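Local coordinates for protein DNA ligase (Alteromonas mediterranea, PDB 6GDR) that probably seals nicks in duplex DNA through an adenylate intermediate, as a minimal, ATP-dependent DNA ligase of the Lig E type, at residues 216-221 with 268-273; 39-44 with 69-74; 191-196 with 205-210. All coordinates share one frame; numbering follows the deposited sequence. Where two conformers were deposited one is given.

Contact 1 (216-221 with 268-273); sequences AEAKVL and VTFKFY. With nucleotides of chain C.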
# COMPACT_ATOMS: atom_id res chain seq x y z
N ALA D 216 -2.27 -17.35 -11.86
CA ALA D 216 -3.27 -18.38 -11.60
C ALA D 216 -4.27 -18.37 -12.74
O ALA D 216 -4.38 -17.39 -13.48
CB ALA D 216 -3.97 -18.15 -10.25
N GLU D 217 -5.01 -19.47 -12.86
CA GLU D 217 -6.00 -19.63 -13.91
C GLU D 217 -7.40 -19.66 -13.30
O GLU D 217 -7.59 -20.03 -12.14
CB GLU D 217 -5.76 -20.91 -14.71
CG GLU D 217 -4.52 -20.87 -15.59
CD GLU D 217 -4.42 -22.07 -16.51
OE1 GLU D 217 -4.98 -23.13 -16.17
OE2 GLU D 217 -3.79 -21.94 -17.58
N ALA D 218 -8.38 -19.26 -14.11
CA ALA D 218 -9.78 -19.28 -13.70
C ALA D 218 -10.65 -19.38 -14.94
O ALA D 218 -10.28 -18.91 -16.02
CB ALA D 218 -10.15 -18.03 -12.89
N LYS D 219 -11.82 -20.00 -14.77
CA LYS D 219 -12.77 -20.18 -15.85
C LYS D 219 -13.80 -19.06 -15.82
O LYS D 219 -14.43 -18.81 -14.78
CB LYS D 219 -13.47 -21.54 -15.74
CG LYS D 219 -14.53 -21.79 -16.81
CD LYS D 219 -15.10 -23.20 -16.73
CE LYS D 219 -15.76 -23.47 -15.39
NZ LYS D 219 -16.46 -24.78 -15.36
N VAL D 220 -13.98 -18.38 -16.95
CA VAL D 220 -14.94 -17.29 -17.04
C VAL D 220 -16.35 -17.86 -17.01
O VAL D 220 -16.68 -18.80 -17.75
CB VAL D 220 -14.71 -16.46 -18.31
CG1 VAL D 220 -14.65 -17.33 -19.55
CG2 VAL D 220 -15.78 -15.38 -18.46
N LEU D 221 -17.20 -17.30 -16.14
CA LEU D 221 -18.56 -17.77 -15.96
C LEU D 221 -19.62 -16.85 -16.55
O LEU D 221 -20.72 -17.31 -16.84
CB LEU D 221 -18.87 -17.96 -14.47
CG LEU D 221 -17.93 -18.86 -13.67
CD1 LEU D 221 -18.41 -18.96 -12.23
CD2 LEU D 221 -17.83 -20.25 -14.29
N VAL D 268 -8.74 -18.18 -18.32
CA VAL D 268 -7.87 -17.02 -18.42
C VAL D 268 -6.86 -17.06 -17.29
O VAL D 268 -7.11 -17.63 -16.22
CB VAL D 268 -8.67 -15.69 -18.37
CG1 VAL D 268 -9.67 -15.64 -19.51
CG2 VAL D 268 -9.38 -15.54 -17.03
N THR D 269 -5.70 -16.46 -17.53
CA THR D 269 -4.66 -16.33 -16.52
C THR D 269 -4.60 -14.90 -16.03
O THR D 269 -4.64 -13.95 -16.82
CB THR D 269 -3.29 -16.75 -17.08
OG1 THR D 269 -3.38 -18.06 -17.64
CG2 THR D 269 -2.23 -16.74 -15.98
N PHE D 270 -4.49 -14.74 -14.71
CA PHE D 270 -4.49 -13.43 -14.08
C PHE D 270 -3.40 -13.39 -13.02
O PHE D 270 -3.06 -14.41 -12.41
CB PHE D 270 -5.84 -13.11 -13.43
CG PHE D 270 -6.15 -13.96 -12.23
CD1 PHE D 270 -5.87 -13.50 -10.95
CD2 PHE D 270 -6.73 -15.21 -12.38
CE1 PHE D 270 -6.15 -14.28 -9.84
CE2 PHE D 270 -7.01 -15.99 -11.27
CZ PHE D 270 -6.72 -15.52 -10.00
N LYS D 271 -2.85 -12.20 -12.80
CA LYS D 271 -1.92 -11.96 -11.71
C LYS D 271 -2.66 -11.34 -10.54
O LYS D 271 -3.70 -10.70 -10.70
CB LYS D 271 -0.76 -11.06 -12.15
CG LYS D 271 -1.01 -9.57 -12.05
CD LYS D 271 0.21 -8.78 -12.49
CE LYS D 271 0.11 -7.33 -12.08
NZ LYS D 271 1.37 -6.58 -12.36
N PHE D 272 -2.11 -11.53 -9.34
CA PHE D 272 -2.74 -11.03 -8.14
C PHE D 272 -1.68 -10.88 -7.05
O PHE D 272 -0.63 -11.51 -7.10
CB PHE D 272 -3.87 -11.96 -7.67
CG PHE D 272 -3.40 -13.32 -7.26
CD1 PHE D 272 -3.10 -14.29 -8.21
CD2 PHE D 272 -3.26 -13.64 -5.92
CE1 PHE D 272 -2.67 -15.55 -7.82
CE2 PHE D 272 -2.83 -14.90 -5.53
CZ PHE D 272 -2.53 -15.85 -6.49
N TYR D 273 -1.99 -10.03 -6.08
CA TYR D 273 -1.08 -9.72 -4.98
C TYR D 273 -1.69 -10.27 -3.69
O TYR D 273 -2.24 -9.54 -2.87
CB TYR D 273 -0.85 -8.20 -4.88
CG TYR D 273 -0.22 -7.60 -6.12
CD1 TYR D 273 1.13 -7.28 -6.15
CD2 TYR D 273 -0.97 -7.36 -7.26
CE1 TYR D 273 1.71 -6.72 -7.27
CE2 TYR D 273 -0.40 -6.81 -8.39
CZ TYR D 273 0.94 -6.49 -8.39
OH TYR D 273 1.51 -5.94 -9.51
P DC C 3 -0.71 -3.46 -12.67
OP1 DC C 3 0.10 -4.59 -13.19
OP2 DC C 3 -0.03 -2.23 -12.20
O5' DC C 3 -1.77 -3.02 -13.79
C5' DC C 3 -2.63 -3.99 -14.37
C4' DC C 3 -3.70 -3.33 -15.22
O4' DC C 3 -4.42 -2.36 -14.42
C3' DC C 3 -3.19 -2.56 -16.42
O3' DC C 3 -3.08 -3.41 -17.56
C2' DC C 3 -4.23 -1.46 -16.61
C1' DC C 3 -4.88 -1.30 -15.23
N1 DC C 3 -4.56 -0.00 -14.56
C2 DC C 3 -5.28 1.14 -14.90
O2 DC C 3 -6.17 1.06 -15.76
N3 DC C 3 -4.98 2.31 -14.29
C4 DC C 3 -4.01 2.36 -13.38
N4 DC C 3 -3.75 3.54 -12.80
C5 DC C 3 -3.26 1.20 -13.02
C6 DC C 3 -3.57 0.05 -13.63
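F270 and F272, at chi1 69° and 64°, each hold CG between their own backbone N and carbonyl carbon, and from there both rings reach A216 on the partner strand. Its CB lies 3.8 Å from CZ of F270 and the same 3.8 Å from CE1 of F272, so that both rings come to the same methyl, F270 with its tip and F272 with CE1. The setting is the OB-like domain, where strand 214-225 pairs antiparallel with strand 267-272, the strand 1 to strand 4 pairing of the OB barrel. A218 and V268 share the face of A216 and F270, and CB of A218 stands 4.1 Å from CE2 of F270. This face turns inward: V239 of strand 234-240 packs on A218 and V268, while F247 meets F270 edge-to-face. Two hydrogen-bonded pairs join the backbones. Both bonds between A218 and V268 are sound, but in the A216-F270 pair only F270 N to A216 O is firm, at 2.9 Å; the return bond is weak. On the other face E217 crosses T269, its CG 3.7 Å from T269 OG1. K271, also on strand 267-272, extends to the bound DNA. Its NZ donates to Y273 OH at 2.9 Å and to OP1 of the nucleotide DC3 of chain C, modelled at 2.5 Å, a length that is doubtful.

Contact 2 (39-44 with 69-74); sequences RARWDG and TIDGEL. With AMP (adenosine monophosphate), chain G; nucleotides of chain B.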
# COMPACT_ATOMS: atom_id res chain seq x y z
N ARG D 39 -2.86 4.98 5.08
CA ARG D 39 -2.03 6.17 5.07
C ARG D 39 -2.74 7.31 5.79
O ARG D 39 -3.94 7.51 5.63
CB ARG D 39 -1.70 6.59 3.64
CG ARG D 39 -0.66 7.70 3.55
CD ARG D 39 -0.55 8.25 2.14
NE ARG D 39 0.79 8.76 1.85
CZ ARG D 39 1.25 9.94 2.27
NH1 ARG D 39 0.48 10.75 3.00
NH2 ARG D 39 2.48 10.31 1.96
N ALA D 40 -1.98 8.06 6.59
CA ALA D 40 -2.54 9.16 7.35
C ALA D 40 -1.49 10.25 7.51
O ALA D 40 -0.32 9.95 7.80
CB ALA D 40 -3.03 8.70 8.72
N ARG D 41 -1.91 11.49 7.33
CA ARG D 41 -1.06 12.65 7.56
C ARG D 41 -1.43 13.29 8.89
O ARG D 41 -2.60 13.55 9.16
CB ARG D 41 -1.21 13.67 6.43
CG ARG D 41 -0.74 15.07 6.79
CD ARG D 41 -0.48 15.90 5.55
NE ARG D 41 0.70 15.43 4.83
CZ ARG D 41 1.09 15.90 3.64
NH1 ARG D 41 0.39 16.85 3.04
NH2 ARG D 41 2.17 15.41 3.06
N TRP D 42 -0.42 13.54 9.72
CA TRP D 42 -0.61 14.17 11.02
C TRP D 42 -0.44 15.68 10.86
O TRP D 42 0.64 16.16 10.52
CB TRP D 42 0.38 13.62 12.04
CG TRP D 42 0.32 14.31 13.37
CD1 TRP D 42 1.36 14.91 14.03
CD2 TRP D 42 -0.83 14.48 14.21
NE1 TRP D 42 0.92 15.43 15.22
CE2 TRP D 42 -0.42 15.18 15.35
CE3 TRP D 42 -2.17 14.10 14.09
CZ2 TRP D 42 -1.30 15.52 16.38
CZ3 TRP D 42 -3.05 14.44 15.11
CH2 TRP D 42 -2.61 15.14 16.24
N ASP D 43 -1.52 16.42 11.09
CA ASP D 43 -1.53 17.87 10.93
C ASP D 43 -0.93 18.61 12.12
O ASP D 43 -0.85 19.84 12.09
CB ASP D 43 -2.97 18.35 10.71
CG ASP D 43 -3.05 19.79 10.25
OD1 ASP D 43 -2.01 20.35 9.87
OD2 ASP D 43 -4.16 20.36 10.29
N GLY D 44 -0.51 17.89 13.17
CA GLY D 44 -0.12 18.54 14.40
C GLY D 44 -1.32 18.68 15.31
O GLY D 44 -1.19 18.70 16.54
N THR D 69 4.08 18.36 10.83
CA THR D 69 3.39 17.60 9.80
C THR D 69 4.17 16.31 9.52
O THR D 69 5.36 16.35 9.23
CB THR D 69 3.25 18.42 8.51
OG1 THR D 69 2.59 19.65 8.81
CG2 THR D 69 2.44 17.65 7.47
N ILE D 70 3.48 15.17 9.63
CA ILE D 70 4.10 13.86 9.51
C ILE D 70 3.18 12.95 8.71
O ILE D 70 1.96 12.94 8.92
CB ILE D 70 4.41 13.25 10.89
CG1 ILE D 70 5.32 14.18 11.70
CG2 ILE D 70 5.05 11.87 10.73
CD1 ILE D 70 5.51 13.76 13.15
N ASP D 71 3.76 12.17 7.80
CA ASP D 71 3.05 11.14 7.06
C ASP D 71 3.36 9.78 7.68
O ASP D 71 4.52 9.48 7.97
CB ASP D 71 3.44 11.15 5.58
CG ASP D 71 2.83 12.31 4.82
OD1 ASP D 71 1.73 12.77 5.22
OD2 ASP D 71 3.44 12.76 3.83
N GLY D 72 2.32 8.97 7.87
CA GLY D 72 2.49 7.68 8.51
C GLY D 72 1.45 6.68 8.04
O GLY D 72 0.53 7.01 7.29
N GLU D 73 1.63 5.45 8.50
CA GLU D 73 0.76 4.33 8.15
C GLU D 73 0.11 3.80 9.42
O GLU D 73 0.79 3.20 10.26
CB GLU D 73 1.55 3.23 7.45
CG GLU D 73 0.68 2.22 6.72
CD GLU D 73 0.14 2.75 5.41
OE1 GLU D 73 0.62 3.81 4.95
OE2 GLU D 73 -0.78 2.12 4.85
N LEU D 74 -1.19 4.03 9.57
CA LEU D 74 -1.93 3.44 10.68
C LEU D 74 -2.00 1.93 10.48
O LEU D 74 -2.55 1.45 9.49
CB LEU D 74 -3.33 4.04 10.77
CG LEU D 74 -3.37 5.54 11.06
CD1 LEU D 74 -4.80 6.06 10.99
CD2 LEU D 74 -2.76 5.84 12.42
P AMP G . 0.55 2.14 -3.02
O1P AMP G . 0.53 1.21 -1.83
O2P AMP G . 0.85 1.57 -4.39
O5' AMP G . 1.60 3.32 -2.72
C5' AMP G . 2.47 3.20 -1.59
C4' AMP G . 1.70 3.52 -0.31
O4' AMP G . 2.10 2.62 0.73
C3' AMP G . 1.90 4.93 0.21
O3' AMP G . 0.69 5.68 0.07
C2' AMP G . 2.29 4.78 1.67
O2' AMP G . 1.43 5.55 2.52
C1' AMP G . 2.12 3.30 1.99
N9 AMP G . 3.17 2.69 2.85
C8 AMP G . 2.92 1.65 3.68
N7 AMP G . 4.04 1.28 4.35
C5 AMP G . 5.03 2.09 3.96
C6 AMP G . 6.47 2.23 4.28
N6 AMP G . 7.05 1.40 5.18
N1 AMP G . 7.17 3.19 3.66
C2 AMP G . 6.60 4.02 2.76
N3 AMP G . 5.30 3.94 2.42
C4 AMP G . 4.47 3.02 2.97
P DC B 10 -5.03 4.16 1.64
OP1 DC B 10 -3.93 4.40 2.59
OP2 DC B 10 -5.30 5.14 0.57
O5' DC B 10 -4.82 2.72 0.96
C5' DC B 10 -4.61 1.59 1.79
C4' DC B 10 -4.84 0.29 1.04
O4' DC B 10 -6.20 0.24 0.56
C3' DC B 10 -3.99 0.10 -0.20
O3' DC B 10 -2.69 -0.36 0.12
C2' DC B 10 -4.81 -0.93 -0.97
C1' DC B 10 -6.26 -0.58 -0.60
N1 DC B 10 -6.98 0.15 -1.68
C2 DC B 10 -7.71 -0.57 -2.64
O2 DC B 10 -7.75 -1.80 -2.56
N3 DC B 10 -8.35 0.11 -3.61
C4 DC B 10 -8.29 1.44 -3.66
N4 DC B 10 -8.94 2.06 -4.65
C5 DC B 10 -7.55 2.19 -2.70
C6 DC B 10 -6.91 1.51 -1.74
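R39 and E73, paired across two antiparallel strands of the nucleotidyltransferase domain, both reach the ribose of AMP. The O2' hydroxyl donates to E73 OE1 at 3.1 Å, while CG of R39 lies 3.2 Å from the same O2'. A bend at chi2 (76°) turns the E73 carboxylate to the sugar, and its OE2 receives a weak bond from G37 N. R39 also touches the nucleic acid through its main chain: its N donates a nearly straight bond of 2.8 Å to OP1 of DC10 of chain B. One short strand thus meets both AMP and DNA.

The second shell is a salt-bridge network centred on D71. R39, extended as far as NE, passes the ribose and reaches over from the next pair on the same face to bring NH1 and NH2 to the two carboxylate oxygens, but these bonds are weak and the flat groups stand 67° apart. R41, directly across from D71, grips it side-on, with NE to OD1 at 2.9 Å and NH2 to OD2 at 3.0 Å. Here the planes are nearly coplanar. Each oxygen of D71 therefore serves two arginines, an arrangement likely to keep the carboxylate ionised and to steady R39 beside the sugar.

Beneath this charged face the backbones are tied in hydrogen-bonded pairs, A40 with G72 and W42 with I70, the latter including a 2.6 Å bond from W42 N to I70 O. The side chains of A40, W42 and I70 turn to the apolar face, where A40 CB meets L74 CD1 and the W42 indole bonds through NE1 to P66 O. Helix 142-154 packs on I70 and helix 59-62 on W42 and L74, while strand 129-134 continues the sheet beside strand 70-75.

Contact 3 (191-196 with 205-210); sequences MLHHKK and DKLIKV. Unlike the reference sequence in segment 205-210: I208 (reference Leu). With AMP (adenosine monophosphate), chain G.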
# COMPACT_ATOMS: atom_id res chain seq x y z
N MET D 191 9.78 -1.12 0.69
CA MET D 191 9.84 0.25 0.22
C MET D 191 11.29 0.71 0.23
O MET D 191 12.05 0.39 1.16
CB MET D 191 8.99 1.18 1.09
CG MET D 191 7.51 0.84 1.10
SD MET D 191 6.72 1.10 -0.50
CE MET D 191 6.76 2.88 -0.63
N LEU D 192 11.68 1.44 -0.81
CA LEU D 192 13.04 1.95 -0.96
C LEU D 192 12.97 3.46 -1.06
O LEU D 192 12.35 3.99 -1.99
CB LEU D 192 13.71 1.35 -2.20
CG LEU D 192 13.62 -0.16 -2.35
CD1 LEU D 192 14.22 -0.60 -3.68
CD2 LEU D 192 14.31 -0.86 -1.20
N HIS D 193 13.60 4.15 -0.12
CA HIS D 193 13.62 5.60 -0.08
C HIS D 193 15.07 6.07 -0.15
O HIS D 193 15.87 5.73 0.73
CB HIS D 193 12.93 6.14 1.17
CG HIS D 193 12.38 7.52 1.02
ND1 HIS D 193 11.34 7.99 1.79
CD2 HIS D 193 12.72 8.53 0.18
CE1 HIS D 193 11.06 9.24 1.43
NE2 HIS D 193 11.89 9.59 0.46
N HIS D 194 15.40 6.84 -1.18
CA HIS D 194 16.77 7.29 -1.37
C HIS D 194 17.20 8.18 -0.21
O HIS D 194 16.46 9.08 0.21
CB HIS D 194 16.89 8.04 -2.70
CG HIS D 194 18.26 7.99 -3.30
ND1 HIS D 194 19.13 9.06 -3.25
CD2 HIS D 194 18.91 7.00 -3.96
CE1 HIS D 194 20.25 8.73 -3.86
NE2 HIS D 194 20.14 7.49 -4.30
N LYS D 195 18.41 7.94 0.30
CA LYS D 195 18.87 8.64 1.49
C LYS D 195 19.10 10.12 1.21
O LYS D 195 18.61 10.99 1.95
CB LYS D 195 20.17 8.00 2.00
CG LYS D 195 20.08 6.49 2.19
CD LYS D 195 21.40 5.93 2.71
CE LYS D 195 21.34 4.42 2.86
NZ LYS D 195 22.66 3.83 3.22
N LYS D 196 19.83 10.44 0.13
CA LYS D 196 20.24 11.80 -0.17
C LYS D 196 19.26 12.52 -1.09
O LYS D 196 19.67 13.43 -1.83
CB LYS D 196 21.64 11.80 -0.79
CG LYS D 196 21.74 10.96 -2.06
CD LYS D 196 23.10 11.06 -2.72
CE LYS D 196 22.98 11.32 -4.21
N ASP D 205 12.60 7.63 -9.01
CA ASP D 205 13.45 6.62 -8.40
C ASP D 205 13.82 6.95 -6.96
O ASP D 205 14.48 6.13 -6.31
CB ASP D 205 14.72 6.42 -9.23
CG ASP D 205 14.47 5.65 -10.51
OD1 ASP D 205 13.66 4.70 -10.48
OD2 ASP D 205 15.08 5.99 -11.54
N LYS D 206 13.42 8.11 -6.44
CA LYS D 206 13.74 8.46 -5.07
C LYS D 206 12.92 7.65 -4.07
O LYS D 206 13.36 7.50 -2.92
CB LYS D 206 13.49 9.96 -4.84
CG LYS D 206 14.09 10.86 -5.90
CD LYS D 206 13.84 12.33 -5.60
CE LYS D 206 13.98 13.20 -6.84
NZ LYS D 206 12.81 13.06 -7.75
N LEU D 207 11.77 7.13 -4.47
CA LEU D 207 10.90 6.35 -3.59
C LEU D 207 10.29 5.22 -4.41
O LEU D 207 9.37 5.46 -5.20
CB LEU D 207 9.81 7.23 -2.97
CG LEU D 207 8.78 6.52 -2.08
CD1 LEU D 207 9.45 5.84 -0.90
CD2 LEU D 207 7.73 7.52 -1.60
N ILE D 208 10.78 4.00 -4.21
CA ILE D 208 10.42 2.87 -5.05
C ILE D 208 9.61 1.86 -4.24
O ILE D 208 9.77 1.74 -3.02
CB ILE D 208 11.67 2.22 -5.68
CG1 ILE D 208 12.28 3.16 -6.72
CG2 ILE D 208 11.35 0.87 -6.33
CD1 ILE D 208 13.78 3.12 -6.79
N LYS D 209 8.74 1.15 -4.94
CA LYS D 209 7.78 0.23 -4.35
C LYS D 209 8.05 -1.17 -4.88
O LYS D 209 8.21 -1.36 -6.09
CB LYS D 209 6.36 0.68 -4.69
CG LYS D 209 5.22 -0.26 -4.33
CD LYS D 209 4.03 -0.01 -5.24
CE LYS D 209 3.63 1.47 -5.31
NZ LYS D 209 2.55 1.72 -6.31
N VAL D 210 8.12 -2.15 -3.98
CA VAL D 210 8.49 -3.51 -4.33
C VAL D 210 7.45 -4.46 -3.76
O VAL D 210 7.26 -4.52 -2.53
CB VAL D 210 9.89 -3.88 -3.81
CG1 VAL D 210 10.40 -5.13 -4.50
CG2 VAL D 210 10.86 -2.72 -4.02
P AMP G . 0.55 2.14 -3.02
O1P AMP G . 0.53 1.21 -1.83
O2P AMP G . 0.85 1.57 -4.39
O5' AMP G . 1.60 3.32 -2.72
C5' AMP G . 2.47 3.20 -1.59
C4' AMP G . 1.70 3.52 -0.31
O4' AMP G . 2.10 2.62 0.73
C3' AMP G . 1.90 4.93 0.21
O3' AMP G . 0.69 5.68 0.07
C2' AMP G . 2.29 4.78 1.67
O2' AMP G . 1.43 5.55 2.52
C1' AMP G . 2.12 3.30 1.99
N9 AMP G . 3.17 2.69 2.85
C8 AMP G . 2.92 1.65 3.68
N7 AMP G . 4.04 1.28 4.35
C5 AMP G . 5.03 2.09 3.96
C6 AMP G . 6.47 2.23 4.28
N6 AMP G . 7.05 1.40 5.18
N1 AMP G . 7.17 3.19 3.66
C2 AMP G . 6.60 4.02 2.76
N3 AMP G . 5.30 3.94 2.42
C4 AMP G . 4.47 3.02 2.97
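L192 packs on I208 and V210 at the apolar centre of this antiparallel pair in the nucleotidyltransferase domain, its CB 4.1 Å from I208 CB and its CD1 4.0 Å from V210 CG2. On the opposite face of the sheet L207 CD1 sits 4.0 Å from M191 CE, and in one of two H193 conformers, so only tentatively, it also lies over the imidazole face as a CH-pi contact. M191 is bent at chi2 (-66°) and chi3 (-69°), which lays its chain over one face of the adenine of AMP, with CG 3.5 Å from N1 and CE 3.5 Å from N3. An alanine here would probably strip most of the cover from that face of the base and open a gap beside L207 CD1. Next to M191, K209 anchors the other end of the nucleotide, its NZ donating to O2P of AMP at 2.6 Å. Farther along, H194 N donates to K206 O at 2.8 Å, and H194 NE2 is held by E28. Strand 189-194 lies between strands 207-210 and 29-34 in the sheet, and helix 172-184 covers L192 and V210 through L175 and L179.

In the fold
From the N terminus, contact 2 comes first: segments 39-44 and 69-74 close a loop of 24 residues that contains strand 47-48 and helix 59-62. Contact 3 follows, joining segments 191-196 and 205-210 across eight residues. A short connection then leads into strand 214-225, where contact 1 opens; its 46 intervening residues include two strands of the OB-like domain and helix 255-258. The three lie in series, none nested and none crossed. Contacts 2 and 3 belong to different sheets of the ligase domain, centres about 19 Å apart, and meet AMP between them. Contact 1, about 36 Å from contact 2 between centres, lies in the OB-like domain and reaches the bound DNA through K271.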